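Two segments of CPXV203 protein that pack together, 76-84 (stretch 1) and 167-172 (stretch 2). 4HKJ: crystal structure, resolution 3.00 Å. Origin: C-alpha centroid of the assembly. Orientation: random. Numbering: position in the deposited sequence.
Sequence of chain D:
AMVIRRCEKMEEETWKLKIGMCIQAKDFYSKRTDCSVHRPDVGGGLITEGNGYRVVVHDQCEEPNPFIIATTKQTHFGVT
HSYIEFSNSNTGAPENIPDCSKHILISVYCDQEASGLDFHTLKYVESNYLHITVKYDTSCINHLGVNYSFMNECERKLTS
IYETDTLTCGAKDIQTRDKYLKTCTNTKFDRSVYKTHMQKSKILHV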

ATOM      1  N   HIS D  76     -12.876   6.974 -12.413  1.00 55.72           N
ATOM      2  CA  HIS D  76     -13.068   7.876 -11.286  1.00 60.94           C
ATOM      3  C   HIS D  76     -13.907   7.244 -10.183  1.00 68.25           C
ATOM      4  O   HIS D  76     -14.868   6.524 -10.456  1.00 78.67           O
ATOM      5  CB  HIS D  76     -13.716   9.181 -11.751  1.00 65.86           C
ATOM      6  CG  HIS D  76     -13.914  10.182 -10.656  1.00 77.85           C
ATOM      7  ND1 HIS D  76     -12.925  11.058 -10.260  1.00 79.88           N
ATOM      8  CD2 HIS D  76     -14.985  10.446  -9.871  1.00 81.57           C
ATOM      9  CE1 HIS D  76     -13.379  11.818  -9.280  1.00 80.32           C
ATOM     10  NE2 HIS D  76     -14.628  11.467  -9.024  1.00 81.47           N
ATOM     11  N   PHE D  77     -13.537   7.520  -8.937  1.00 62.31           N
ATOM     12  CA  PHE D  77     -14.284   7.029  -7.784  1.00 59.94           C
ATOM     13  C   PHE D  77     -14.466   8.138  -6.755  1.00 54.01           C
ATOM     14  O   PHE D  77     -13.531   8.884  -6.462  1.00 68.53           O
ATOM     15  CB  PHE D  77     -13.566   5.840  -7.148  1.00 57.87           C
ATOM     16  CG  PHE D  77     -13.564   4.605  -8.002  1.00 70.49           C
ATOM     17  CD1 PHE D  77     -14.749   4.077  -8.484  1.00 71.57           C
ATOM     18  CD2 PHE D  77     -12.374   3.977  -8.328  1.00 77.70           C
ATOM     19  CE1 PHE D  77     -14.748   2.942  -9.273  1.00 69.92           C
ATOM     20  CE2 PHE D  77     -12.367   2.843  -9.116  1.00 79.43           C
ATOM     21  CZ  PHE D  77     -13.555   2.324  -9.589  1.00 73.80           C
ATOM     22  N   GLY D  78     -15.672   8.239  -6.210  1.00 74.52           N
ATOM     23  CA  GLY D  78     -15.973   9.256  -5.221  1.00 77.52           C
ATOM     24  C   GLY D  78     -15.878  10.658  -5.789  1.00 71.83           C
ATOM     25  O   GLY D  78     -16.329  10.915  -6.905  1.00 65.72           O
ATOM     26  N   VAL D  79     -15.278  11.564  -5.024  1.00 66.81           N
ATOM     27  CA  VAL D  79     -15.174  12.958  -5.433  1.00 66.95           C
ATOM     28  C   VAL D  79     -13.734  13.471  -5.405  1.00 64.21           C
ATOM     29  O   VAL D  79     -13.484  14.643  -5.688  1.00 65.63           O
ATOM     30  CB  VAL D  79     -16.042  13.870  -4.545  1.00 75.09           C
ATOM     31  CG1 VAL D  79     -17.516  13.559  -4.741  1.00 78.20           C
ATOM     32  CG2 VAL D  79     -15.651  13.715  -3.083  1.00 74.80           C
ATOM     33  N   THR D  80     -12.791  12.597  -5.068  1.00 63.94           N
ATOM     34  CA  THR D  80     -11.391  13.003  -4.950  1.00 72.41           C
ATOM     35  C   THR D  80     -10.432  12.144  -5.776  1.00 69.92           C
ATOM     36  O   THR D  80      -9.435  12.643  -6.298  1.00 70.67           O
ATOM     37  CB  THR D  80     -10.921  12.997  -3.479  1.00 74.64           C
ATOM     38  OG1 THR D  80     -11.209  11.723  -2.887  1.00 69.89           O
ATOM     39  CG2 THR D  80     -11.621  14.090  -2.688  1.00 79.00           C
ATOM     40  N   HIS D  81     -10.734  10.855  -5.892  1.00 72.73           N
ATOM     41  CA  HIS D  81      -9.819   9.917  -6.539  1.00 67.01           C
ATOM     42  C   HIS D  81      -9.949   9.887  -8.061  1.00 65.85           C
ATOM     43  O   HIS D  81     -11.052   9.796  -8.603  1.00 67.36           O
ATOM     44  CB  HIS D  81     -10.012   8.508  -5.971  1.00 61.86           C
ATOM     45  CG  HIS D  81      -9.849   8.427  -4.486  1.00 65.35           C
ATOM     46  ND1 HIS D  81      -8.617   8.421  -3.870  1.00 66.03           N
ATOM     47  CD2 HIS D  81     -10.766   8.343  -3.492  1.00 66.39           C
ATOM     48  CE1 HIS D  81      -8.780   8.339  -2.562  1.00 71.55           C
ATOM     49  NE2 HIS D  81     -10.075   8.290  -2.306  1.00 70.55           N
ATOM     50  N   SER D  82      -8.807   9.958  -8.740  1.00 59.34           N
ATOM     51  CA  SER D  82      -8.751   9.835 -10.192  1.00 54.63           C
ATOM     52  C   SER D  82      -7.594   8.920 -10.587  1.00 55.51           C
ATOM     53  O   SER D  82      -6.441   9.187 -10.249  1.00 60.95           O
ATOM     54  CB  SER D  82      -8.585  11.207 -10.844  1.00 59.81           C
ATOM     55  OG  SER D  82      -9.658  12.064 -10.503  1.00 76.38           O
ATOM     56  N   TYR D  83      -7.908   7.845 -11.303  1.00 56.91           N
ATOM     57  CA  TYR D  83      -6.913   6.834 -11.650  1.00 51.80           C
ATOM     58  C   TYR D  83      -6.616   6.794 -13.148  1.00 58.41           C
ATOM     59  O   TYR D  83      -7.520   6.920 -13.974  1.00 69.77           O
ATOM     60  CB  TYR D  83      -7.373   5.456 -11.163  1.00 50.35           C
ATOM     61  CG  TYR D  83      -6.458   4.319 -11.558  1.00 56.46           C
ATOM     62  CD1 TYR D  83      -5.265   4.096 -10.886  1.00 58.06           C
ATOM     63  CD2 TYR D  83      -6.792   3.463 -12.597  1.00 52.34           C
ATOM     64  CE1 TYR D  83      -4.427   3.057 -11.243  1.00 48.48           C
ATOM     65  CE2 TYR D  83      -5.960   2.422 -12.962  1.00 51.39           C
ATOM     66  CZ  TYR D  83      -4.779   2.224 -12.282  1.00 48.17           C
ATOM     67  OH  TYR D  83      -3.950   1.187 -12.643  1.00 50.48           O
ATOM     68  N   ILE D  84      -5.341   6.619 -13.489  1.00 52.63           N
ATOM     69  CA  ILE D  84      -4.913   6.542 -14.884  1.00 55.62           C
ATOM     70  C   ILE D  84      -4.038   5.311 -15.104  1.00 60.92           C
ATOM     71  O   ILE D  84      -3.158   5.016 -14.296  1.00 69.10           O
ATOM     72  CB  ILE D  84      -4.123   7.799 -15.305  1.00 50.74           C
ATOM     73  CG1 ILE D  84      -4.921   9.067 -14.989  1.00 55.52           C
ATOM     74  CG2 ILE D  84      -3.771   7.745 -16.783  1.00 43.87           C
ATOM     75  CD1 ILE D  84      -4.220  10.348 -15.388  1.00 46.51           C
ATOM     76  N   LEU D 167      -3.073   0.017  -5.156  1.00 59.87           N
ATOM     77  CA  LEU D 167      -3.667   1.289  -5.554  1.00 51.57           C
ATOM     78  C   LEU D 167      -5.155   1.140  -5.857  1.00 54.74           C
ATOM     79  O   LEU D 167      -5.573   1.227  -7.013  1.00 62.80           O
ATOM     80  CB  LEU D 167      -2.940   1.870  -6.770  1.00 50.69           C
ATOM     81  CG  LEU D 167      -1.886   2.951  -6.514  1.00 53.59           C
ATOM     82  CD1 LEU D 167      -0.722   2.414  -5.694  1.00 64.43           C
ATOM     83  CD2 LEU D 167      -1.394   3.540  -7.829  1.00 45.32           C
ATOM     84  N   THR D 168      -5.946   0.914  -4.811  1.00 50.27           N
ATOM     85  CA  THR D 168      -7.392   0.778  -4.946  1.00 51.66           C
ATOM     86  C   THR D 168      -7.995   2.055  -5.524  1.00 54.19           C
ATOM     87  O   THR D 168      -8.924   2.006  -6.330  1.00 61.05           O
ATOM     88  CB  THR D 168      -8.051   0.474  -3.590  1.00 62.74           C
ATOM     89  OG1 THR D 168      -7.794   1.547  -2.675  1.00 68.92           O
ATOM     90  CG2 THR D 168      -7.503  -0.819  -3.012  1.00 60.32           C
ATOM     91  N   CYS D 169      -7.450   3.191  -5.097  1.00 58.41           N
ATOM     92  CA  CYS D 169      -7.812   4.504  -5.631  1.00 65.95           C
ATOM     93  C   CYS D 169      -9.305   4.816  -5.524  1.00 61.61           C
ATOM     94  O   CYS D 169      -9.926   5.257  -6.492  1.00 60.27           O
ATOM     95  CB  CYS D 169      -7.337   4.648  -7.079  1.00 39.99           C
ATOM     96  SG  CYS D 169      -7.034   6.355  -7.586  1.00125.47           S
ATOM     97  N   GLY D 170      -9.875   4.581  -4.348  1.00 51.44           N
ATOM     98  CA  GLY D 170     -11.263   4.922  -4.090  1.00 55.54           C
ATOM     99  C   GLY D 170     -12.226   3.754  -4.201  1.00 57.37           C
ATOM    100  O   GLY D 170     -13.415   3.893  -3.915  1.00 51.46           O
ATOM    101  N   ALA D 171     -11.714   2.603  -4.621  1.00 47.86           N
ATOM    102  CA  ALA D 171     -12.537   1.406  -4.741  1.00 53.07           C
ATOM    103  C   ALA D 171     -12.210   0.417  -3.627  1.00 71.34           C
ATOM    104  O   ALA D 171     -11.221   0.581  -2.914  1.00 78.59           O
ATOM    105  CB  ALA D 171     -12.343   0.760  -6.102  1.00 45.27           C
ATOM    106  N   LYS D 172     -13.045  -0.607  -3.481  1.00 71.72           N
ATOM    107  CA  LYS D 172     -12.862  -1.600  -2.424  1.00 71.23           C
ATOM    108  C   LYS D 172     -11.638  -2.475  -2.684  1.00 59.51           C
ATOM    109  O   LYS D 172     -10.957  -2.898  -1.751  1.00 57.13           O
ATOM    110  CB  LYS D 172     -14.116  -2.464  -2.282  1.00 52.92           C
ATOM    111  CG  LYS D 172     -14.080  -3.423  -1.100  1.00105.80           C
ATOM    112  CD  LYS D 172     -15.355  -4.245  -1.011  1.00107.78           C
ATOM    113  CE  LYS D 172     -15.497  -5.171  -2.207  1.00115.86           C
ATOM    114  NZ  LYS D 172     -14.433  -6.213  -2.228  1.00120.10           N
TER

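No hydrogen bond crosses between these stretches; shape and apolar contact join them, burying 361 Å² in all. The hairpin of stretch 1 alternates: Phe 77, His 81 and Tyr 83 point toward the loop, while His 76 and Ser 82 point away, joined by a weak hydrogen bond between His 76 ND1 and Ser 82 OG (3.4 Å).

Phe 77 takes chi1 m, which lays its ring beside the loop. Ala 171 CB sits over one face, 4.0 Å from the centroid of the Phe 77 ring, and Cys 169 O lies 3.3 Å from Phe 77 CD2, at the ring edge, where the polarized C-H groups suit a carbonyl oxygen. His 81, also m, turns one face to the backbone, with Gly 170 CA 3.9 Å from its ring centroid. Tyr 83 instead adopts t; its CB lies 3.7 Å from Cys 169 SG.

Gly 170 fits against Phe 77 and His 81 because it has no side chain: an ideal CB would stand 2.8 Å from Phe 77 CB and 2.9 Å from His 81 CD2, and its phi/psi of 99/-5 calls for glycine anyway. Cys 169, chi1 t, has the largest covered area, and its SG, bonded covalently elsewhere in the structure, also lies 4.0 Å from His 81 CB. The rule is compact: aromatic rings on the strands, small residues, Cys 169, Gly 170 and Ala 171, where the loop meets them.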